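Translation initiation factor eif-2b-like protein (Chaetomium thermophilum, PDB 4ZEO) is the delta subunit of the heterodecameric translation initiation factor eIF2B and probably takes part in guanine nucleotide exchange on eIF2. Local coordinates at residues 266-271 and 438-443; 172-177 and 358-363; 231-236 and 254-259. All blocks are in the same frame, centred on the assembly; numbering follows the deposited sequence.

How the contacts relate
All three contacts are partly buried but differ in place and chemistry. Contact 2 lies nearest the middle of the chain, about 3 Å between centres, and is polar: a carboxylate and two waters join the first turn of helix 174-191 to a bulged strand. Contact 1, about 12 Å from the chain centre, and contact 3, about 18 Å from it, share helix 246-277. Toward the C-terminal end of that helix, contact 1 packs alanine and valine against two glutamates in the loop after strand 436-438. Contact 3 joins an earlier part of it to helix 224-239, with a tryptophan reaching across between them. Contacts 1 and 2 connect helices to the sheet-bearing region; contact 3 connects helices alone.

Contact 1 of 3, residues 266-271 and 438-443; sequences TLAEYV and ITEIEF
Where the chain leaves strand 436-438, an outermost strand of the Rossmann-like parallel sheet, its loop packs on helix 246-277 through Ala-268 and Val-271, which meet Glu-440 and Glu-442. Ala-268 suits the closest backbone approach, 4.9 Å between Ala-268 CA and Glu-440 CA, because a methyl group needs little room. Ala-268 CB lies 3.7 Å from Glu-440 CB. In Glu-440, chi1 (76°) sets CG between the backbone N and the carbonyl carbon, near that methyl; the bend at chi2 (-92°) keeps CD alongside it while the carboxylate reaches on to Thr-394 OG1.

Val-271 is branched and turns one methyl, CG1, toward the loop. Val-271 CG1 stands 3.6 Å from Glu-440 O and 3.7 Å from Glu-442 CD. Glu-442 comes from the opposite direction, laying CG and its carboxylate beside this methyl, with OE1 held by Asn-275 ND2, one turn beyond Val-271 in helix 246-277. The loop is shaped by an ST turn in which Thr-439 OG1 accepts from Ile-441 N at 3.1 Å.

Just before the loop, Ile-438 pairs with Val-390 and Cys-392 beside strand 387-391, and its side chain touches Ala-276 of helix 246-277.

Contact 2 of 3, residues 172-177 and 358-363; sequences KDSISR and GGEAIF
Two carboxylates, those of Glu-360 and Asp-173, serve the start of helix 174-191, and Glu-360 does so from across the contact. Glu-360 OE2 is met on the syn side by Ser-174 N at 2.8 Å, 16° out of the carboxylate plane, in a bond that is bent at the hydrogen (136°). Asp-173 is the N-cap. Its OD2 receives Ser-176 N from well above the carboxylate plane, 62° out of it, while Asp-173 OD1 is met on the syn side by Ser-176 OG at 2.7 Å. Amides of a first helical turn lack backbone acceptors within the helix, and acidic side chains suit them; the helix start would probably stabilise the negative charge of Glu-360 in return.

Glu-360 belongs to a classic beta bulge, in which it and Ala-361 both face His-369 of the adjacent strand. The length of glutamate lets it reach the helix from there, and a bend at chi2 turns the carboxylate toward Ser-174. Water 1 extends the link by donating to Glu-360 OE2 at 2.9 Å and to Lys-172 O, and by accepting from Arg-177 NH1. Arg-177 is thereby coupled to Glu-360 without direct contact, and its NH2 bonds Pro-221 O.

Small and polar, Ser-174 faces the bulge from the start of the helix. Ser-174 OG is hydrogen-bonded to Asn-396 OD1 outside the two segments and lies 3.2 Å from Glu-360 O. Water 2 completes the junction, 2.6 Å from Ser-174 OG and donating to Gly-359 O at 2.7 Å.

Contact 3 of 3, residues 231-236 and 254-259; sequences RLLKAK and LEWIDF
A CH-pi contact and apolar packing, both centred on Trp-256, hold helix 224-239 against helix 246-277. In the CH-pi contact, Lys-236 CG sits over one face of the indole, 3.3 Å from the centroid of the five-membered ring of Trp-256 and 16° off its normal. The lysine chain, bent at chi2 and chi3, runs on past the CD1 rim, with CD and then CE near Trp-256 CD1. Lysine suits this place because its methylenes can cover an aromatic face while the amino group continues past it.

The apolar contacts gather at the far end of the indole. Leu-232 CB meets the edge near the ring plane, 3.5 Å from Trp-256 CZ2, and Leu-233 CB is 3.8 Å from Trp-256 CZ3. The Trp-256 side chain turns its CG away from the backbone N (chi1 -180°) and crosses to the opposite backbone, with Leu-233 N 3.4 Å from Trp-256 CH2. The segment axes are 11.2 Å apart and run nearly antiparallel, at 154°; a residue as large as tryptophan bridges that separation.

Two further helices flank the pair: Leu-233 rests on Leu-209 of helix 200-219, while Ile-257 touches Ile-189 of helix 174-191, to which Asp-258 adds a salt bridge with Arg-186.

Contact 1 of 3, residues 266-271 and 438-443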
loop_
_atom_site.group_PDB
_atom_site.type_symbol
_atom_site.label_atom_id
_atom_site.label_comp_id
_atom_site.label_asym_id
_atom_site.label_seq_id
_atom_site.Cartn_x
_atom_site.Cartn_y
_atom_site.Cartn_z
ATOM N N THR A 266 -6.045 8.247 0.033
ATOM C CA THR A 266 -5.717 9.578 -0.479
ATOM C C THR A 266 -5.081 10.507 0.557
ATOM O O THR A 266 -3.979 10.980 0.367
ATOM C CB THR A 266 -6.979 10.217 -1.057
ATOM O OG1 THR A 266 -7.658 9.220 -1.822
ATOM C CG2 THR A 266 -6.636 11.378 -1.959
ATOM N N LEU A 267 -5.756 10.730 1.669
ATOM C CA LEU A 267 -5.205 11.552 2.732
ATOM C C LEU A 267 -3.992 10.869 3.370
ATOM O O LEU A 267 -3.015 11.541 3.747
ATOM C CB LEU A 267 -6.282 11.828 3.780
ATOM C CG LEU A 267 -5.919 12.774 4.909
ATOM C CD1 LEU A 267 -5.604 14.124 4.333
ATOM C CD2 LEU A 267 -7.068 12.845 5.876
ATOM N N ALA A 268 -4.055 9.532 3.464
ATOM C CA ALA A 268 -2.984 8.760 4.101
ATOM C C ALA A 268 -1.641 9.007 3.420
ATOM O O ALA A 268 -0.629 9.203 4.104
ATOM C CB ALA A 268 -3.310 7.259 4.098
ATOM N N GLU A 269 -1.640 9.037 2.086
ATOM C CA GLU A 269 -0.408 9.290 1.327
ATOM C C GLU A 269 0.179 10.670 1.642
ATOM O O GLU A 269 1.374 10.812 1.896
ATOM C CB GLU A 269 -0.668 9.169 -0.177
ATOM C CG GLU A 269 0.472 9.635 -1.062
ATOM C CD GLU A 269 0.154 9.465 -2.532
ATOM O OE1 GLU A 269 -0.057 8.319 -2.950
ATOM O OE2 GLU A 269 0.071 10.472 -3.266
ATOM N N TYR A 270 -0.685 11.680 1.664
ATOM C CA TYR A 270 -0.231 13.034 1.929
ATOM C C TYR A 270 0.364 13.141 3.329
ATOM O O TYR A 270 1.440 13.684 3.499
ATOM C CB TYR A 270 -1.386 14.036 1.783
ATOM C CG TYR A 270 -0.973 15.428 2.140
ATOM C CD1 TYR A 270 -0.466 16.290 1.169
ATOM C CD2 TYR A 270 -1.032 15.871 3.459
ATOM C CE1 TYR A 270 -0.055 17.569 1.499
ATOM C CE2 TYR A 270 -0.612 17.126 3.802
ATOM C CZ TYR A 270 -0.130 17.980 2.819
ATOM O OH TYR A 270 0.269 19.243 3.175
ATOM N N VAL A 271 -0.352 12.620 4.321
ATOM C CA VAL A 271 0.066 12.734 5.706
ATOM C C VAL A 271 1.372 11.999 5.956
ATOM O O VAL A 271 2.282 12.565 6.565
ATOM C CB VAL A 271 -1.038 12.209 6.683
ATOM C CG1 VAL A 271 -0.493 12.056 8.115
ATOM C CG2 VAL A 271 -2.262 13.114 6.655
ATOM N N ILE A 438 6.232 4.806 10.137
ATOM C CA ILE A 438 5.374 5.978 10.078
ATOM C C ILE A 438 4.093 5.653 9.280
ATOM O O ILE A 438 4.163 5.266 8.117
ATOM C CB ILE A 438 6.085 7.166 9.423
ATOM C CG1 ILE A 438 7.304 7.585 10.233
ATOM C CG2 ILE A 438 5.131 8.354 9.265
ATOM C CD1 ILE A 438 8.069 8.740 9.581
ATOM N N THR A 439 2.929 5.868 9.901
ATOM C CA THR A 439 1.635 5.625 9.276
ATOM C C THR A 439 0.897 6.954 9.185
ATOM O O THR A 439 1.460 7.995 9.512
ATOM C CB THR A 439 0.746 4.609 10.046
ATOM O OG1 THR A 439 0.219 5.217 11.235
ATOM C CG2 THR A 439 1.509 3.327 10.396
ATOM N N GLU A 440 -0.315 6.931 8.637
ATOM C CA GLU A 440 -1.134 8.128 8.556
ATOM C C GLU A 440 -1.696 8.554 9.943
ATOM O O GLU A 440 -2.297 9.629 10.066
ATOM C CB GLU A 440 -2.272 7.928 7.542
ATOM C CG GLU A 440 -3.443 7.061 8.006
ATOM C CD GLU A 440 -3.310 5.600 7.654
ATOM O OE1 GLU A 440 -2.176 5.115 7.502
ATOM O OE2 GLU A 440 -4.355 4.927 7.514
ATOM N N ILE A 441 -1.548 7.705 10.968
ATOM C CA ILE A 441 -2.051 8.040 12.296
ATOM C C ILE A 441 -1.226 9.161 12.934
ATOM O O ILE A 441 -0.030 9.042 13.052
ATOM C CB ILE A 441 -2.072 6.849 13.243
ATOM C CG1 ILE A 441 -2.869 5.696 12.640
ATOM C CG2 ILE A 441 -2.646 7.275 14.602
ATOM C CD1 ILE A 441 -4.240 6.089 12.180
ATOM N N GLU A 442 -1.863 10.283 13.250
ATOM C CA GLU A 442 -1.177 11.406 13.882
ATOM C C GLU A 442 -1.392 11.545 15.381
ATOM O O GLU A 442 -0.512 12.023 16.092
ATOM C CB GLU A 442 -1.578 12.715 13.189
ATOM C CG GLU A 442 -0.984 12.842 11.789
ATOM C CD GLU A 442 -1.404 14.104 11.067
ATOM O OE1 GLU A 442 -0.528 14.994 10.906
ATOM O OE2 GLU A 442 -2.589 14.225 10.694
ATOM N N PHE A 443 -2.562 11.171 15.872
ATOM C CA PHE A 443 -2.807 11.277 17.306
ATOM C C PHE A 443 -3.308 9.965 17.903
ATOM O O PHE A 443 -2.643 9.373 18.754
ATOM C CB PHE A 443 -3.804 12.401 17.599
ATOM C CG PHE A 443 -3.547 13.661 16.819
ATOM C CD1 PHE A 443 -2.433 14.446 17.091
ATOM C CD2 PHE A 443 -4.413 14.057 15.812
ATOM C CE1 PHE A 443 -2.189 15.593 16.380
ATOM C CE2 PHE A 443 -4.168 15.207 15.090
ATOM C CZ PHE A 443 -3.055 15.975 15.379
#

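Contact 2 of 3, residues 172-177 and 358-363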
loop_
_atom_site.group_PDB
_atom_site.type_symbol
_atom_site.label_atom_id
_atom_site.label_comp_id
_atom_site.label_asym_id
_atom_site.label_seq_id
_atom_site.Cartn_x
_atom_site.Cartn_y
_atom_site.Cartn_z
ATOM N N LYS A 172 -0.016 -3.673 -9.409
ATOM C CA LYS A 172 0.924 -4.418 -8.578
ATOM C C LYS A 172 0.857 -4.156 -7.085
ATOM O O LYS A 172 0.740 -5.091 -6.314
ATOM C CB LYS A 172 2.367 -4.175 -9.063
ATOM C CG LYS A 172 2.513 -4.172 -10.553
ATOM C CD LYS A 172 3.958 -4.087 -10.983
ATOM C CE LYS A 172 4.062 -4.194 -12.516
ATOM N NZ LYS A 172 5.133 -5.131 -12.977
ATOM N N ASP A 173 0.933 -2.908 -6.658
ATOM C CA ASP A 173 0.980 -2.645 -5.224
ATOM C C ASP A 173 -0.384 -2.799 -4.550
ATOM O O ASP A 173 -1.432 -2.703 -5.188
ATOM C CB ASP A 173 1.570 -1.266 -4.957
ATOM C CG ASP A 173 0.755 -0.171 -5.559
ATOM O OD1 ASP A 173 0.552 -0.203 -6.793
ATOM O OD2 ASP A 173 0.311 0.711 -4.798
ATOM N N SER A 174 -0.341 -3.069 -3.250
ATOM C CA SER A 174 -1.527 -3.335 -2.453
ATOM C C SER A 174 -2.486 -2.143 -2.394
ATOM O O SER A 174 -3.701 -2.327 -2.368
ATOM C CB SER A 174 -1.128 -3.746 -1.032
ATOM O OG SER A 174 -0.277 -2.782 -0.460
ATOM N N ILE A 175 -1.941 -0.935 -2.343
ATOM C CA ILE A 175 -2.759 0.265 -2.287
ATOM C C ILE A 175 -3.507 0.524 -3.600
ATOM O O ILE A 175 -4.700 0.839 -3.567
ATOM C CB ILE A 175 -1.898 1.470 -1.881
ATOM C CG1 ILE A 175 -1.475 1.261 -0.437
ATOM C CG2 ILE A 175 -2.655 2.761 -1.957
ATOM C CD1 ILE A 175 -2.635 0.986 0.479
ATOM N N SER A 176 -2.826 0.361 -4.740
ATOM C CA SER A 176 -3.462 0.498 -6.058
ATOM C C SER A 176 -4.522 -0.562 -6.217
ATOM O O SER A 176 -5.605 -0.314 -6.746
ATOM C CB SER A 176 -2.467 0.315 -7.203
ATOM O OG SER A 176 -1.569 1.384 -7.306
ATOM N N ARG A 177 -4.190 -1.763 -5.769
ATOM C CA ARG A 177 -5.134 -2.855 -5.859
ATOM C C ARG A 177 -6.371 -2.528 -5.018
ATOM O O ARG A 177 -7.500 -2.695 -5.489
ATOM C CB ARG A 177 -4.485 -4.168 -5.418
ATOM C CG ARG A 177 -3.469 -4.708 -6.402
ATOM C CD ARG A 177 -2.707 -5.875 -5.780
ATOM N NE ARG A 177 -3.602 -7.011 -5.581
ATOM C CZ ARG A 177 -3.308 -8.093 -4.869
ATOM N NH1 ARG A 177 -2.126 -8.203 -4.267
ATOM N NH2 ARG A 177 -4.207 -9.065 -4.759
ATOM N N GLY A 358 9.540 1.185 1.972
ATOM C CA GLY A 358 8.117 0.960 1.843
ATOM C C GLY A 358 7.910 -0.509 1.503
ATOM O O GLY A 358 8.831 -1.177 1.045
ATOM N N GLY A 359 6.693 -1.010 1.701
ATOM C CA GLY A 359 6.389 -2.414 1.502
ATOM C C GLY A 359 4.988 -2.704 0.995
ATOM O O GLY A 359 4.281 -1.829 0.508
ATOM N N GLU A 360 4.609 -3.973 1.067
ATOM C CA GLU A 360 3.271 -4.410 0.701
ATOM C C GLU A 360 2.376 -4.619 1.928
ATOM O O GLU A 360 1.169 -4.452 1.848
ATOM C CB GLU A 360 3.357 -5.712 -0.086
ATOM C CG GLU A 360 3.755 -5.551 -1.545
ATOM C CD GLU A 360 3.198 -4.323 -2.228
ATOM O OE1 GLU A 360 3.950 -3.334 -2.380
ATOM O OE2 GLU A 360 2.031 -4.368 -2.656
ATOM N N ALA A 361 2.968 -4.997 3.058
ATOM C CA ALA A 361 2.190 -5.263 4.265
ATOM C C ALA A 361 3.048 -5.291 5.509
ATOM O O ALA A 361 4.278 -5.415 5.436
ATOM C CB ALA A 361 1.441 -6.596 4.145
ATOM N N ILE A 362 2.387 -5.198 6.661
ATOM C CA ILE A 362 3.065 -5.419 7.928
ATOM C C ILE A 362 2.314 -6.496 8.683
ATOM O O ILE A 362 1.098 -6.431 8.849
ATOM C CB ILE A 362 3.171 -4.140 8.746
ATOM C CG1 ILE A 362 4.015 -3.137 7.962
ATOM C CG2 ILE A 362 3.778 -4.443 10.098
ATOM C CD1 ILE A 362 4.426 -1.965 8.704
ATOM N N PHE A 363 3.041 -7.526 9.086
ATOM C CA PHE A 363 2.441 -8.669 9.752
ATOM C C PHE A 363 2.196 -8.350 11.214
ATOM O O PHE A 363 2.681 -7.342 11.736
ATOM C CB PHE A 363 3.348 -9.899 9.619
ATOM C CG PHE A 363 3.456 -10.431 8.220
ATOM C CD1 PHE A 363 2.418 -11.151 7.656
ATOM C CD2 PHE A 363 4.586 -10.185 7.458
ATOM C CE1 PHE A 363 2.516 -11.632 6.369
ATOM C CE2 PHE A 363 4.681 -10.653 6.177
ATOM C CZ PHE A 363 3.645 -11.380 5.631
HETATM O O HOH W 1 -0.129 -6.072 -3.595
HETATM O O HOH W 2 1.755 -1.135 -0.191
#

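Contact 3 of 3, residues 231-236 and 254-259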
loop_
_atom_site.group_PDB
_atom_site.type_symbol
_atom_site.label_atom_id
_atom_site.label_comp_id
_atom_site.label_asym_id
_atom_site.label_seq_id
_atom_site.Cartn_x
_atom_site.Cartn_y
_atom_site.Cartn_z
ATOM N N ARG A 231 -13.491 -6.773 5.332
ATOM C CA ARG A 231 -14.007 -7.017 6.678
ATOM C C ARG A 231 -14.780 -5.795 7.165
ATOM O O ARG A 231 -15.872 -5.943 7.720
ATOM C CB ARG A 231 -12.878 -7.377 7.647
ATOM C CG ARG A 231 -13.290 -7.429 9.117
ATOM C CD ARG A 231 -12.102 -7.765 9.997
ATOM N NE ARG A 231 -10.936 -6.980 9.586
ATOM C CZ ARG A 231 -10.701 -5.717 9.945
ATOM N NH1 ARG A 231 -9.620 -5.101 9.494
ATOM N NH2 ARG A 231 -11.541 -5.069 10.751
ATOM N N LEU A 232 -14.235 -4.597 6.928
ATOM C CA LEU A 232 -14.922 -3.354 7.314
ATOM C C LEU A 232 -16.239 -3.141 6.569
ATOM O O LEU A 232 -17.247 -2.782 7.181
ATOM C CB LEU A 232 -14.011 -2.150 7.105
ATOM C CG LEU A 232 -12.805 -2.048 8.040
ATOM C CD1 LEU A 232 -11.813 -0.979 7.581
ATOM C CD2 LEU A 232 -13.278 -1.762 9.453
ATOM N N LEU A 233 -16.241 -3.405 5.266
ATOM C CA LEU A 233 -17.452 -3.263 4.462
ATOM C C LEU A 233 -18.541 -4.225 4.902
ATOM O O LEU A 233 -19.710 -3.845 5.019
ATOM C CB LEU A 233 -17.152 -3.494 2.968
ATOM C CG LEU A 233 -18.350 -3.534 2.002
ATOM C CD1 LEU A 233 -19.149 -2.244 2.029
ATOM C CD2 LEU A 233 -17.886 -3.805 0.583
ATOM N N LYS A 234 -18.167 -5.482 5.130
ATOM C CA LYS A 234 -19.156 -6.459 5.551
ATOM C C LYS A 234 -19.731 -6.074 6.909
ATOM O O LYS A 234 -20.926 -6.247 7.145
ATOM C CB LYS A 234 -18.564 -7.851 5.591
ATOM C CG LYS A 234 -18.566 -8.549 4.250
ATOM C CD LYS A 234 -17.755 -9.815 4.323
ATOM C CE LYS A 234 -17.700 -10.521 2.981
ATOM N NZ LYS A 234 -17.276 -11.924 3.158
ATOM N N ALA A 235 -18.903 -5.544 7.810
ATOM C CA ALA A 235 -19.438 -5.049 9.090
ATOM C C ALA A 235 -20.446 -3.913 8.852
ATOM O O ALA A 235 -21.493 -3.879 9.495
ATOM C CB ALA A 235 -18.325 -4.601 10.027
ATOM N N LYS A 236 -20.148 -3.017 7.906
ATOM C CA LYS A 236 -21.053 -1.927 7.554
ATOM C C LYS A 236 -22.392 -2.444 7.055
ATOM O O LYS A 236 -23.442 -1.958 7.469
ATOM C CB LYS A 236 -20.424 -1.028 6.495
ATOM C CG LYS A 236 -19.703 0.177 7.056
ATOM C CD LYS A 236 -20.655 1.160 7.775
ATOM C CE LYS A 236 -21.730 1.706 6.851
ATOM N NZ LYS A 236 -22.679 2.592 7.599
ATOM N N LEU A 254 -22.038 3.896 -0.219
ATOM C CA LEU A 254 -21.289 4.712 -1.161
ATOM C C LEU A 254 -20.493 5.802 -0.438
ATOM O O LEU A 254 -19.346 6.083 -0.787
ATOM C CB LEU A 254 -22.225 5.319 -2.200
ATOM C CG LEU A 254 -22.801 4.296 -3.196
ATOM C CD1 LEU A 254 -23.471 4.978 -4.378
ATOM C CD2 LEU A 254 -21.707 3.362 -3.694
ATOM N N GLU A 255 -21.077 6.389 0.599
ATOM C CA GLU A 255 -20.363 7.432 1.312
ATOM C C GLU A 255 -19.331 6.824 2.249
ATOM O O GLU A 255 -18.306 7.426 2.536
ATOM C CB GLU A 255 -21.347 8.309 2.081
ATOM C CG GLU A 255 -22.283 9.024 1.127
ATOM C CD GLU A 255 -23.492 9.653 1.797
ATOM O OE1 GLU A 255 -23.506 9.759 3.044
ATOM O OE2 GLU A 255 -24.425 10.055 1.066
ATOM N N TRP A 256 -19.578 5.593 2.665
ATOM C CA TRP A 256 -18.619 4.867 3.458
ATOM C C TRP A 256 -17.368 4.462 2.643
ATOM O O TRP A 256 -16.251 4.499 3.137
ATOM C CB TRP A 256 -19.301 3.656 4.069
ATOM C CG TRP A 256 -18.385 2.884 4.885
ATOM C CD1 TRP A 256 -18.141 3.038 6.212
ATOM C CD2 TRP A 256 -17.512 1.854 4.421
ATOM N NE1 TRP A 256 -17.177 2.142 6.612
ATOM C CE2 TRP A 256 -16.772 1.403 5.528
ATOM C CE3 TRP A 256 -17.287 1.266 3.174
ATOM C CZ2 TRP A 256 -15.828 0.377 5.441
ATOM C CZ3 TRP A 256 -16.333 0.233 3.072
ATOM C CH2 TRP A 256 -15.617 -0.194 4.205
ATOM N N ILE A 257 -17.567 4.037 1.407
ATOM C CA ILE A 257 -16.453 3.720 0.516
ATOM C C ILE A 257 -15.610 4.956 0.209
ATOM O O ILE A 257 -14.384 4.896 0.194
ATOM C CB ILE A 257 -16.975 3.081 -0.787
ATOM C CG1 ILE A 257 -17.405 1.651 -0.468
ATOM C CG2 ILE A 257 -15.924 3.096 -1.888
ATOM C CD1 ILE A 257 -17.804 0.840 -1.644
ATOM N N ASP A 258 -16.289 6.065 -0.052
ATOM C CA ASP A 258 -15.637 7.318 -0.369
ATOM C C ASP A 258 -14.837 7.809 0.824
ATOM O O ASP A 258 -13.746 8.343 0.690
ATOM C CB ASP A 258 -16.670 8.362 -0.795
ATOM C CG ASP A 258 -17.273 8.056 -2.151
ATOM O OD1 ASP A 258 -16.792 7.128 -2.832
ATOM O OD2 ASP A 258 -18.236 8.746 -2.542
ATOM N N PHE A 259 -15.413 7.629 1.995
ATOM C CA PHE A 259 -14.759 7.982 3.223
ATOM C C PHE A 259 -13.507 7.097 3.424
ATOM O O PHE A 259 -12.439 7.579 3.795
ATOM C CB PHE A 259 -15.743 7.822 4.378
ATOM C CG PHE A 259 -15.177 8.187 5.701
ATOM C CD1 PHE A 259 -15.263 9.477 6.173
ATOM C CD2 PHE A 259 -14.499 7.235 6.455
ATOM C CE1 PHE A 259 -14.729 9.807 7.398
ATOM C CE2 PHE A 259 -13.949 7.562 7.667
ATOM C CZ PHE A 259 -14.070 8.848 8.145
#